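Local structure of nucleoporin GLE1 (Saccharomyces cerevisiae, 6B4E) at residues A184-R188 with A237-Q241; L231-D236 with R275-L280; I205-W209 with F242-Y246. The protein serves as a nuclear pore component in mRNA export, with enzyme activator and inositol hexakisphosphate-binding activities, and is represented here by its C-terminal domain bound to Nup42. All blocks are in the same frame, centred on the assembly; numbering follows the deposited sequence.

Contact 1 of 3, residues A184-R188 with A237-Q241; sequences AIITR and AAAVQ
Alanines make the apolar centre, small enough to let two helices come close: Ala-184 CB lies 3.8 Å from Ala-237 CB and 4.3 Å from Ala-238 CB. Ile-185 (m, m) starts sideways but brings CD1 to 3.9 Å from Ala-237 CB. The local axes run 8.7 Å apart at 23°, near parallel, with CA pairs Ile-185/Ala-237 at 5.6 Å and Arg-188/Gln-241 at 6.1 Å. Helix 169-188 ends here, while helix 225-264 is kinked, Ala-238 having phi/psi -148/-2, and the N atoms of Val-240 and Gln-241 have no bond to the preceding turn. The carbonyl of Ala-237 thus turns to Arg-188 (p, p, t), whose NE and NH2 donate to Ala-237 O at 2.9 and 3.2 Å. Gln-241 OE1 lies over one face of the guanidinium. Within the first helix, Thr-187 OG1 bonds Ala-184 O at 2.8 Å. An arginine satisfying a carbonyl left without its helix partner at a kink, beside an alanine-lined interface, is the pattern here, in the core of an all-helical domain.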
ATOM      1  N   ALA A 184       3.416  -2.125   1.245  1.00 25.27           N
ATOM      2  CA  ALA A 184       4.492  -2.999   0.805  1.00 20.41           C
ATOM      3  C   ALA A 184       4.897  -3.981   1.899  1.00 22.39           C
ATOM      4  O   ALA A 184       4.992  -5.192   1.653  1.00 24.01           O
ATOM      5  CB  ALA A 184       5.686  -2.161   0.358  1.00 24.03           C
ATOM      6  N   ILE A 185       5.181  -3.465   3.099  1.00 24.78           N
ATOM      7  CA  ILE A 185       5.494  -4.304   4.259  1.00 26.33           C
ATOM      8  C   ILE A 185       4.443  -5.393   4.422  1.00 26.90           C
ATOM      9  O   ILE A 185       4.763  -6.578   4.588  1.00 24.58           O
ATOM     10  CB  ILE A 185       5.586  -3.440   5.533  1.00 25.26           C
ATOM     11  CG1 ILE A 185       6.860  -2.577   5.531  1.00 22.72           C
ATOM     12  CG2 ILE A 185       5.495  -4.297   6.809  1.00 25.49           C
ATOM     13  CD1 ILE A 185       8.167  -3.336   5.703  1.00 25.59           C
ATOM     14  N   ILE A 186       3.169  -4.993   4.452  1.00 24.17           N
ATOM     15  CA  ILE A 186       2.106  -5.957   4.704  1.00 24.06           C
ATOM     16  C   ILE A 186       2.148  -7.088   3.680  1.00 25.08           C
ATOM     17  O   ILE A 186       1.945  -8.260   4.026  1.00 27.30           O
ATOM     18  CB  ILE A 186       0.741  -5.242   4.730  1.00 25.75           C
ATOM     19  CG1 ILE A 186       0.652  -4.347   5.977  1.00 30.51           C
ATOM     20  CG2 ILE A 186      -0.405  -6.256   4.709  1.00 36.28           C
ATOM     21  CD1 ILE A 186      -0.563  -3.449   6.050  1.00 27.97           C
ATOM     22  N   THR A 187       2.408  -6.771   2.407  1.00 24.89           N
ATOM     23  CA  THR A 187       2.372  -7.824   1.401  1.00 25.08           C
ATOM     24  C   THR A 187       3.501  -8.832   1.566  1.00 21.81           C
ATOM     25  O   THR A 187       3.360  -9.963   1.092  1.00 27.25           O
ATOM     26  CB  THR A 187       2.417  -7.277  -0.036  1.00 21.01           C
ATOM     27  OG1 THR A 187       3.688  -6.678  -0.325  1.00 22.03           O
ATOM     28  CG2 THR A 187       1.274  -6.287  -0.321  1.00 27.01           C
ATOM     29  N   ARG A 188       4.599  -8.470   2.236  1.00 23.17           N
ATOM     30  CA  ARG A 188       5.739  -9.374   2.355  1.00 22.29           C
ATOM     31  C   ARG A 188       5.906  -9.946   3.761  1.00 23.32           C
ATOM     32  O   ARG A 188       6.809 -10.760   3.989  1.00 22.64           O
ATOM     33  CB  ARG A 188       7.027  -8.676   1.876  1.00 24.60           C
ATOM     34  CG  ARG A 188       7.523  -7.456   2.661  1.00 18.80           C
ATOM     35  CD  ARG A 188       8.122  -7.799   4.007  1.00 21.33           C
ATOM     36  NE  ARG A 188       9.098  -6.769   4.377  1.00 19.44           N
ATOM     37  CZ  ARG A 188       9.882  -6.803   5.448  1.00 23.41           C
ATOM     38  NH1 ARG A 188       9.812  -7.805   6.301  1.00 24.77           N
ATOM     39  NH2 ARG A 188      10.742  -5.798   5.661  1.00 20.39           N
ATOM     40  N   ALA A 237      11.142  -1.387   1.436  1.00 21.79           N
ATOM     41  CA  ALA A 237      10.285  -2.171   2.312  1.00 19.47           C
ATOM     42  C   ALA A 237      10.192  -3.655   1.955  1.00 22.25           C
ATOM     43  O   ALA A 237       9.913  -4.466   2.848  1.00 22.29           O
ATOM     44  CB  ALA A 237       8.855  -1.612   2.292  1.00 20.38           C
ATOM     45  N   ALA A 238      10.380  -4.040   0.676  1.00 19.96           N
ATOM     46  CA  ALA A 238       9.969  -5.379   0.263  1.00 17.44           C
ATOM     47  C   ALA A 238      10.814  -6.019  -0.830  1.00 17.94           C
ATOM     48  O   ALA A 238      10.551  -7.177  -1.158  1.00 20.71           O
ATOM     49  CB  ALA A 238       8.504  -5.336  -0.198  1.00 20.96           C
ATOM     50  N   ALA A 239      11.830  -5.351  -1.390  1.00 19.63           N
ATOM     51  CA  ALA A 239      12.534  -5.956  -2.530  1.00 17.04           C
ATOM     52  C   ALA A 239      13.195  -7.283  -2.157  1.00 18.54           C
ATOM     53  O   ALA A 239      13.162  -8.244  -2.941  1.00 17.80           O
ATOM     54  CB  ALA A 239      13.563  -4.987  -3.104  1.00 18.48           C
ATOM     55  N   VAL A 240      13.806  -7.361  -0.977  1.00 17.78           N
ATOM     56  CA  VAL A 240      14.447  -8.608  -0.553  1.00 15.47           C
ATOM     57  C   VAL A 240      13.454  -9.765  -0.595  1.00 19.17           C
ATOM     58  O   VAL A 240      13.752 -10.860  -1.093  1.00 21.13           O
ATOM     59  CB  VAL A 240      15.042  -8.433   0.857  1.00 18.01           C
ATOM     60  CG1 VAL A 240      15.334  -9.791   1.498  1.00 20.24           C
ATOM     61  CG2 VAL A 240      16.286  -7.563   0.762  1.00 21.81           C
ATOM     62  N   GLN A 241      12.263  -9.543  -0.049  1.00 20.06           N
ATOM     63  CA  GLN A 241      11.277 -10.605   0.047  1.00 16.76           C
ATOM     64  C   GLN A 241      10.605 -10.884  -1.292  1.00 20.96           C
ATOM     65  O   GLN A 241      10.162 -12.012  -1.537  1.00 22.83           O
ATOM     66  CB  GLN A 241      10.232 -10.242   1.097  1.00 21.61           C
ATOM     67  CG  GLN A 241      10.768 -10.193   2.503  1.00 20.21           C
ATOM     68  CD  GLN A 241      11.543  -8.919   2.803  1.00 20.52           C
ATOM     69  OE1 GLN A 241      11.339  -7.869   2.176  1.00 22.84           O
ATOM     70  NE2 GLN A 241      12.425  -8.998   3.793  1.00 25.92           N
TER

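Contact 2 of 3, residues L231-D236 with R275-L280; sequences LGSWWD and RLRILL
A salt bridge holds the edge of this parallel helix-helix packing: Arg-275 NH1 and NH2 each donate to Asp-236 OD1 at 3.0 Å, the long arginine (chi1 t, chi2 t, chi3 p) reaching across from helix 271-284 to an aspartate whose m rotamer brings its carboxylate nearer. A water extends this polar edge, accepting from Arg-275 NH1 at 3.0 Å and sitting 2.8 Å from Ser-233 OG. Both segments are regular helix, their axes 9.6 Å apart at closest and crossing at +30°. The nearest CA pair, Gly-232 and Leu-276 at 5.3 Å, marks where glycine suits the place: an ideal CB there would lie only 3.0 Å from Arg-275 NH1. Leucines fill the inner side. Leu-276 (t, p) brings CD2 to 4.1 Å from Leu-231 CB and CD1 to 3.7 Å from Trp-235 CE3, while Leu-280 CB stands 4.3 Å from Trp-235 CH2. Trp-235 (chi1 t), the residue most covered here, lays its indole against the other helix; Leu-279 CB sits over the face of its five-membered ring in a CH-pi contact, 3.8 Å from the centroid. The same indole packs on Leu-254 and Ile-257 farther along helix 225-264. Its polar end is bridged by a second water, which accepts from Trp-235 NE1 at 2.9 Å and donates to Leu-279 O at 2.8 Å.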
ATOM      1  N   LEU A 231       7.792   3.419  -5.909  1.00 21.56           N
ATOM      2  CA  LEU A 231       8.559   2.211  -6.208  1.00 17.63           C
ATOM      3  C   LEU A 231       9.814   2.128  -5.347  1.00 22.57           C
ATOM      4  O   LEU A 231      10.226   1.036  -4.942  1.00 22.14           O
ATOM      5  CB  LEU A 231       8.925   2.159  -7.698  1.00 21.35           C
ATOM      6  CG  LEU A 231       7.790   1.825  -8.679  1.00 26.89           C
ATOM      7  CD1 LEU A 231       8.254   1.931 -10.124  1.00 23.86           C
ATOM      8  CD2 LEU A 231       7.240   0.444  -8.407  1.00 27.36           C
ATOM      9  N   GLY A 232      10.441   3.264  -5.062  1.00 17.90           N
ATOM     10  CA  GLY A 232      11.597   3.252  -4.177  1.00 19.17           C
ATOM     11  C   GLY A 232      11.212   2.982  -2.736  1.00 25.49           C
ATOM     12  O   GLY A 232      11.899   2.242  -2.028  1.00 21.16           O
ATOM     13  N   SER A 233      10.100   3.579  -2.276  1.00 19.44           N
ATOM     14  CA  SER A 233       9.597   3.238  -0.955  1.00 16.65           C
ATOM     15  C   SER A 233       9.251   1.758  -0.875  1.00 18.85           C
ATOM     16  O   SER A 233       9.524   1.098   0.142  1.00 21.29           O
ATOM     17  CB  SER A 233       8.357   4.074  -0.640  1.00 21.91           C
ATOM     18  OG  SER A 233       8.712   5.437  -0.601  1.00 21.51           O
ATOM     19  N   TRP A 234       8.583   1.241  -1.916  1.00 20.02           N
ATOM     20  CA  TRP A 234       8.276  -0.182  -1.998  1.00 20.29           C
ATOM     21  C   TRP A 234       9.545  -1.018  -1.904  1.00 18.88           C
ATOM     22  O   TRP A 234       9.610  -1.994  -1.146  1.00 19.41           O
ATOM     23  CB  TRP A 234       7.539  -0.486  -3.304  1.00 22.54           C
ATOM     24  CG  TRP A 234       7.357  -1.958  -3.489  1.00 19.84           C
ATOM     25  CD1 TRP A 234       6.310  -2.717  -3.053  1.00 20.65           C
ATOM     26  CD2 TRP A 234       8.279  -2.863  -4.107  1.00 18.00           C
ATOM     27  NE1 TRP A 234       6.522  -4.033  -3.363  1.00 20.35           N
ATOM     28  CE2 TRP A 234       7.720  -4.154  -4.006  1.00 19.38           C
ATOM     29  CE3 TRP A 234       9.517  -2.709  -4.733  1.00 20.95           C
ATOM     30  CZ2 TRP A 234       8.350  -5.276  -4.521  1.00 24.18           C
ATOM     31  CZ3 TRP A 234      10.147  -3.836  -5.242  1.00 21.93           C
ATOM     32  CH2 TRP A 234       9.569  -5.086  -5.116  1.00 16.33           C
ATOM     33  N   TRP A 235      10.564  -0.646  -2.681  1.00 18.54           N
ATOM     34  CA  TRP A 235      11.816  -1.400  -2.743  1.00 20.85           C
ATOM     35  C   TRP A 235      12.473  -1.519  -1.374  1.00 17.85           C
ATOM     36  O   TRP A 235      12.840  -2.619  -0.944  1.00 19.82           O
ATOM     37  CB  TRP A 235      12.750  -0.708  -3.729  1.00 16.70           C
ATOM     38  CG  TRP A 235      14.028  -1.410  -4.133  1.00 20.02           C
ATOM     39  CD1 TRP A 235      15.080  -1.760  -3.337  1.00 15.06           C
ATOM     40  CD2 TRP A 235      14.392  -1.771  -5.462  1.00 16.79           C
ATOM     41  NE1 TRP A 235      16.086  -2.326  -4.099  1.00 20.69           N
ATOM     42  CE2 TRP A 235      15.675  -2.349  -5.410  1.00 18.37           C
ATOM     43  CE3 TRP A 235      13.744  -1.674  -6.697  1.00 18.39           C
ATOM     44  CZ2 TRP A 235      16.336  -2.800  -6.551  1.00 21.49           C
ATOM     45  CZ3 TRP A 235      14.396  -2.138  -7.826  1.00 22.98           C
ATOM     46  CH2 TRP A 235      15.677  -2.694  -7.747  1.00 19.72           C
ATOM     47  N   ASP A 236      12.625  -0.391  -0.677  1.00 18.55           N
ATOM     48  CA  ASP A 236      13.236  -0.396   0.648  1.00 18.23           C
ATOM     49  C   ASP A 236      12.462  -1.274   1.620  1.00 20.78           C
ATOM     50  O   ASP A 236      13.052  -1.829   2.555  1.00 20.29           O
ATOM     51  CB  ASP A 236      13.326   1.032   1.206  1.00 18.71           C
ATOM     52  CG  ASP A 236      14.467   1.841   0.610  1.00 25.37           C
ATOM     53  OD1 ASP A 236      14.289   3.065   0.466  1.00 26.09           O
ATOM     54  OD2 ASP A 236      15.536   1.280   0.327  1.00 26.99           O
ATOM     55  N   ARG A 275      16.817   7.979  -7.436  1.00 21.54           N
ATOM     56  CA  ARG A 275      16.955   7.126  -6.259  1.00 19.59           C
ATOM     57  C   ARG A 275      16.667   5.666  -6.591  1.00 15.57           C
ATOM     58  O   ARG A 275      17.329   4.762  -6.062  1.00 20.34           O
ATOM     59  CB  ARG A 275      16.041   7.590  -5.132  1.00 21.48           C
ATOM     60  CG  ARG A 275      16.478   6.961  -3.811  1.00 26.86           C
ATOM     61  CD  ARG A 275      15.757   7.554  -2.637  1.00 36.79           C
ATOM     62  NE  ARG A 275      14.533   6.819  -2.349  1.00 27.89           N
ATOM     63  CZ  ARG A 275      14.494   5.668  -1.692  1.00 30.90           C
ATOM     64  NH1 ARG A 275      13.332   5.078  -1.470  1.00 23.79           N
ATOM     65  NH2 ARG A 275      15.617   5.102  -1.263  1.00 28.18           N
ATOM     66  N   LEU A 276      15.677   5.407  -7.449  1.00 18.72           N
ATOM     67  CA  LEU A 276      15.399   4.025  -7.833  1.00 22.76           C
ATOM     68  C   LEU A 276      16.593   3.425  -8.561  1.00 21.58           C
ATOM     69  O   LEU A 276      16.931   2.254  -8.362  1.00 21.37           O
ATOM     70  CB  LEU A 276      14.149   3.951  -8.711  1.00 21.49           C
ATOM     71  CG  LEU A 276      13.590   2.547  -8.965  1.00 20.86           C
ATOM     72  CD1 LEU A 276      13.194   1.869  -7.664  1.00 24.05           C
ATOM     73  CD2 LEU A 276      12.384   2.591  -9.908  1.00 23.67           C
ATOM     74  N   ARG A 277      17.260   4.218  -9.403  1.00 20.04           N
ATOM     75  CA  ARG A 277      18.441   3.699 -10.083  1.00 23.10           C
ATOM     76  C   ARG A 277      19.554   3.393  -9.083  1.00 23.57           C
ATOM     77  O   ARG A 277      20.290   2.419  -9.250  1.00 23.33           O
ATOM     78  CB  ARG A 277      18.918   4.686 -11.149  1.00 27.88           C
ATOM     79  CG  ARG A 277      20.242   4.280 -11.790  1.00 47.10           C
ATOM     80  CD  ARG A 277      20.540   5.063 -13.054  1.00 48.24           C
ATOM     81  NE  ARG A 277      19.584   4.783 -14.120  1.00 41.06           N
ATOM     82  CZ  ARG A 277      19.662   3.750 -14.955  1.00 40.82           C
ATOM     83  NH1 ARG A 277      18.737   3.591 -15.898  1.00 34.44           N
ATOM     84  NH2 ARG A 277      20.654   2.873 -14.854  1.00 43.24           N
ATOM     85  N   ILE A 278      19.694   4.213  -8.034  1.00 20.17           N
ATOM     86  CA  ILE A 278      20.690   3.931  -6.995  1.00 20.04           C
ATOM     87  C   ILE A 278      20.380   2.609  -6.293  1.00 22.14           C
ATOM     88  O   ILE A 278      21.299   1.833  -5.970  1.00 21.02           O
ATOM     89  CB  ILE A 278      20.746   5.105  -5.995  1.00 22.77           C
ATOM     90  CG1 ILE A 278      21.357   6.342  -6.682  1.00 31.39           C
ATOM     91  CG2 ILE A 278      21.498   4.715  -4.734  1.00 32.96           C
ATOM     92  CD1 ILE A 278      22.791   6.184  -7.123  1.00 60.18           C
ATOM     93  N   LEU A 279      19.090   2.338  -6.035  1.00 19.96           N
ATOM     94  CA  LEU A 279      18.692   1.067  -5.427  1.00 18.01           C
ATOM     95  C   LEU A 279      18.998  -0.100  -6.357  1.00 17.50           C
ATOM     96  O   LEU A 279      19.502  -1.151  -5.914  1.00 19.91           O
ATOM     97  CB  LEU A 279      17.208   1.084  -5.073  1.00 22.17           C
ATOM     98  CG  LEU A 279      16.807   2.049  -3.954  1.00 18.05           C
ATOM     99  CD1 LEU A 279      15.332   2.185  -3.802  1.00 19.77           C
ATOM    100  CD2 LEU A 279      17.397   1.626  -2.598  1.00 22.76           C
ATOM    101  N   LEU A 280      18.695   0.060  -7.652  1.00 18.19           N
ATOM    102  CA  LEU A 280      19.068  -0.972  -8.616  1.00 19.33           C
ATOM    103  C   LEU A 280      20.567  -1.236  -8.547  1.00 28.65           C
ATOM    104  O   LEU A 280      21.008  -2.391  -8.524  1.00 18.09           O
ATOM    105  CB  LEU A 280      18.676  -0.544 -10.033  1.00 22.43           C
ATOM    106  CG  LEU A 280      19.229  -1.414 -11.185  1.00 22.64           C
ATOM    107  CD1 LEU A 280      18.297  -2.544 -11.484  1.00 23.65           C
ATOM    108  CD2 LEU A 280      19.513  -0.609 -12.447  1.00 23.00           C
TER
HETATM  109  O   HOH W   1      10.881   6.886  -1.516  1.00 26.81           O
HETATM  110  O   HOH W   2      18.884  -2.514  -3.570  1.00 18.85           O

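Contact 3 of 3, residues I205-W209 with F242-Y246; sequences IALSW and FLQAY
An aromatic cluster of Trp-209, Phe-242 and Tyr-246 joins the start of helix 206-216 to helix 225-264, beside the surface that receives Nup42. The segment 242-246 is helical throughout; 206-209 is helical near the start of helix 206-216, with Ile-205 and Phe-242 the nearest CA pair at 7.3 Å. Tyr-246 (chi1 m) offers its ring face to the edge of Trp-209 (chi1 t), a T-shaped pair with centroids 5.3 Å apart and planes at 73°; Trp-209 CE3 lies 3.8 Å from Tyr-246 CD2. Phe-242 (chi1 t) meets the indole rim to rim, its CZ 3.5 Å from Trp-209 CE3. Branched Ile-205 (t, p) fills the far side of the cluster, CG1 4.1 Å from Ala-245 CB and CG2 4.1 Å from Tyr-246 CZ. Ala-206, its CB directed away overall, has CA 3.2 Å from Tyr-246 OH. Two polar groups are satisfied outside the segments: Ser-208 OG bonds Thr-187 OG1 and Trp-234 NE1, and Trp-209 NE1 bonds the backbone of the Nup42 chain, which also packs on Ala-206 and Tyr-246. The contact between the segments is therefore van der Waals and aromatic, and Trp-209 links this core packing to the partner chain.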
ATOM      1  N   ILE A 205       1.717 -11.352  -1.277  1.00 25.94           N
ATOM      2  CA  ILE A 205       2.828 -10.800  -2.041  1.00 25.65           C
ATOM      3  C   ILE A 205       2.456 -10.609  -3.508  1.00 21.19           C
ATOM      4  O   ILE A 205       3.024  -9.754  -4.186  1.00 24.21           O
ATOM      5  CB  ILE A 205       4.081 -11.690  -1.851  1.00 28.53           C
ATOM      6  CG1 ILE A 205       5.331 -11.030  -2.429  1.00 26.60           C
ATOM      7  CG2 ILE A 205       3.918 -13.081  -2.479  1.00 25.88           C
ATOM      8  CD1 ILE A 205       5.771  -9.831  -1.681  1.00 27.33           C
ATOM      9  N   ALA A 206       1.479 -11.378  -4.014  1.00 25.91           N
ATOM     10  CA  ALA A 206       0.992 -11.160  -5.373  1.00 30.10           C
ATOM     11  C   ALA A 206       0.603  -9.706  -5.606  1.00 24.93           C
ATOM     12  O   ALA A 206       0.701  -9.211  -6.730  1.00 26.23           O
ATOM     13  CB  ALA A 206      -0.218 -12.066  -5.651  1.00 27.50           C
ATOM     14  N   LEU A 207       0.129  -9.017  -4.566  1.00 24.54           N
ATOM     15  CA  LEU A 207      -0.335  -7.648  -4.755  1.00 28.46           C
ATOM     16  C   LEU A 207       0.821  -6.699  -5.029  1.00 24.31           C
ATOM     17  O   LEU A 207       0.622  -5.664  -5.676  1.00 27.02           O
ATOM     18  CB  LEU A 207      -1.125  -7.192  -3.533  1.00 28.77           C
ATOM     19  CG  LEU A 207      -2.350  -8.053  -3.194  1.00 33.53           C
ATOM     20  CD1 LEU A 207      -3.174  -7.357  -2.127  1.00 34.89           C
ATOM     21  CD2 LEU A 207      -3.197  -8.344  -4.423  1.00 32.00           C
ATOM     22  N   SER A 208       2.027  -7.029  -4.542  1.00 22.29           N
ATOM     23  CA  SER A 208       3.221  -6.287  -4.923  1.00 21.52           C
ATOM     24  C   SER A 208       3.590  -6.541  -6.371  1.00 26.92           C
ATOM     25  O   SER A 208       4.035  -5.619  -7.061  1.00 26.78           O
ATOM     26  CB  SER A 208       4.411  -6.649  -4.027  1.00 27.57           C
ATOM     27  OG  SER A 208       4.392  -5.917  -2.817  1.00 24.95           O
ATOM     28  N   TRP A 209       3.457  -7.787  -6.848  1.00 23.41           N
ATOM     29  CA  TRP A 209       3.648  -8.025  -8.272  1.00 23.96           C
ATOM     30  C   TRP A 209       2.713  -7.135  -9.090  1.00 19.76           C
ATOM     31  O   TRP A 209       3.155  -6.482 -10.041  1.00 26.26           O
ATOM     32  CB  TRP A 209       3.441  -9.509  -8.623  1.00 23.11           C
ATOM     33  CG  TRP A 209       3.718  -9.777 -10.075  1.00 23.05           C
ATOM     34  CD1 TRP A 209       2.869  -9.551 -11.119  1.00 27.71           C
ATOM     35  CD2 TRP A 209       4.918 -10.320 -10.652  1.00 22.59           C
ATOM     36  NE1 TRP A 209       3.460  -9.892 -12.298  1.00 25.48           N
ATOM     37  CE2 TRP A 209       4.722 -10.363 -12.049  1.00 22.28           C
ATOM     38  CE3 TRP A 209       6.132 -10.753 -10.129  1.00 22.66           C
ATOM     39  CZ2 TRP A 209       5.694 -10.818 -12.930  1.00 25.52           C
ATOM     40  CZ3 TRP A 209       7.102 -11.215 -11.010  1.00 20.51           C
ATOM     41  CH2 TRP A 209       6.876 -11.245 -12.395  1.00 21.83           C
ATOM     42  N   PHE A 242      10.503  -9.870  -2.151  1.00 19.00           N
ATOM     43  CA  PHE A 242       9.968 -10.062  -3.498  1.00 21.07           C
ATOM     44  C   PHE A 242      10.853 -11.009  -4.293  1.00 16.68           C
ATOM     45  O   PHE A 242      10.364 -11.912  -4.975  1.00 19.45           O
ATOM     46  CB  PHE A 242       9.873  -8.697  -4.182  1.00 19.75           C
ATOM     47  CG  PHE A 242       9.101  -8.681  -5.486  1.00 18.94           C
ATOM     48  CD1 PHE A 242       7.731  -8.897  -5.509  1.00 23.06           C
ATOM     49  CD2 PHE A 242       9.743  -8.365  -6.671  1.00 18.28           C
ATOM     50  CE1 PHE A 242       7.032  -8.844  -6.694  1.00 23.92           C
ATOM     51  CE2 PHE A 242       9.044  -8.321  -7.864  1.00 19.84           C
ATOM     52  CZ  PHE A 242       7.685  -8.551  -7.870  1.00 23.50           C
ATOM     53  N   LEU A 243      12.169 -10.828  -4.187  1.00 19.56           N
ATOM     54  CA  LEU A 243      13.109 -11.754  -4.809  1.00 20.93           C
ATOM     55  C   LEU A 243      12.991 -13.161  -4.236  1.00 22.55           C
ATOM     56  O   LEU A 243      13.130 -14.150  -4.972  1.00 19.45           O
ATOM     57  CB  LEU A 243      14.542 -11.233  -4.641  1.00 18.30           C
ATOM     58  CG  LEU A 243      14.871 -10.023  -5.499  1.00 19.47           C
ATOM     59  CD1 LEU A 243      16.138  -9.365  -4.993  1.00 21.04           C
ATOM     60  CD2 LEU A 243      15.057 -10.437  -6.927  1.00 21.29           C
ATOM     61  N   GLN A 244      12.786 -13.278  -2.921  1.00 18.68           N
ATOM     62  CA  GLN A 244      12.568 -14.592  -2.320  1.00 19.25           C
ATOM     63  C   GLN A 244      11.356 -15.271  -2.923  1.00 21.47           C
ATOM     64  O   GLN A 244      11.363 -16.488  -3.172  1.00 21.80           O
ATOM     65  CB  GLN A 244      12.400 -14.458  -0.806  1.00 24.65           C
ATOM     66  CG  GLN A 244      13.682 -14.017  -0.131  1.00 23.91           C
ATOM     67  CD  GLN A 244      13.513 -13.637   1.336  1.00 25.15           C
ATOM     68  OE1 GLN A 244      12.407 -13.535   1.865  1.00 26.48           O
ATOM     69  NE2 GLN A 244      14.630 -13.373   1.983  1.00 30.09           N
ATOM     70  N   ALA A 245      10.306 -14.495  -3.170  1.00 19.89           N
ATOM     71  CA  ALA A 245       9.040 -15.067  -3.607  1.00 20.38           C
ATOM     72  C   ALA A 245       9.100 -15.494  -5.066  1.00 22.49           C
ATOM     73  O   ALA A 245       8.610 -16.572  -5.418  1.00 24.56           O
ATOM     74  CB  ALA A 245       7.913 -14.057  -3.403  1.00 21.94           C
ATOM     75  N   TYR A 246       9.660 -14.652  -5.942  1.00 19.10           N
ATOM     76  CA  TYR A 246       9.548 -14.880  -7.381  1.00 17.91           C
ATOM     77  C   TYR A 246      10.885 -14.992  -8.108  1.00 23.36           C
ATOM     78  O   TYR A 246      10.886 -15.063  -9.347  1.00 21.82           O
ATOM     79  CB  TYR A 246       8.703 -13.763  -8.021  1.00 20.52           C
ATOM     80  CG  TYR A 246       7.299 -13.632  -7.471  1.00 23.98           C
ATOM     81  CD1 TYR A 246       6.388 -14.655  -7.579  1.00 22.44           C
ATOM     82  CD2 TYR A 246       6.877 -12.447  -6.848  1.00 25.34           C
ATOM     83  CE1 TYR A 246       5.088 -14.529  -7.067  1.00 21.45           C
ATOM     84  CE2 TYR A 246       5.588 -12.319  -6.345  1.00 26.17           C
ATOM     85  CZ  TYR A 246       4.702 -13.358  -6.451  1.00 25.53           C
ATOM     86  OH  TYR A 246       3.413 -13.234  -5.955  1.00 29.02           O
TER

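Overall arrangement
From the N terminus, 184-188 at the end of helix 169-188 comes first, and contact 1 closes the loop from there to 237-241. Inside that loop lies 205-209; contact 3 closes the loop from it to 242-246, just beyond the end of the first, so contacts 1 and 3 cross. Contact 2 closes the loop from 231-236 to 275-280, crosses both and brings in helix 271-284. The three meet directly: Trp-234 packs on Ala-184 and on Phe-242, and hydrogen bonds of Ser-208 join all three contacts. Helix 225-264 supplies one side of every contact, offering three consecutive segments to three different helices, and together they tie four helices into one block of the domain.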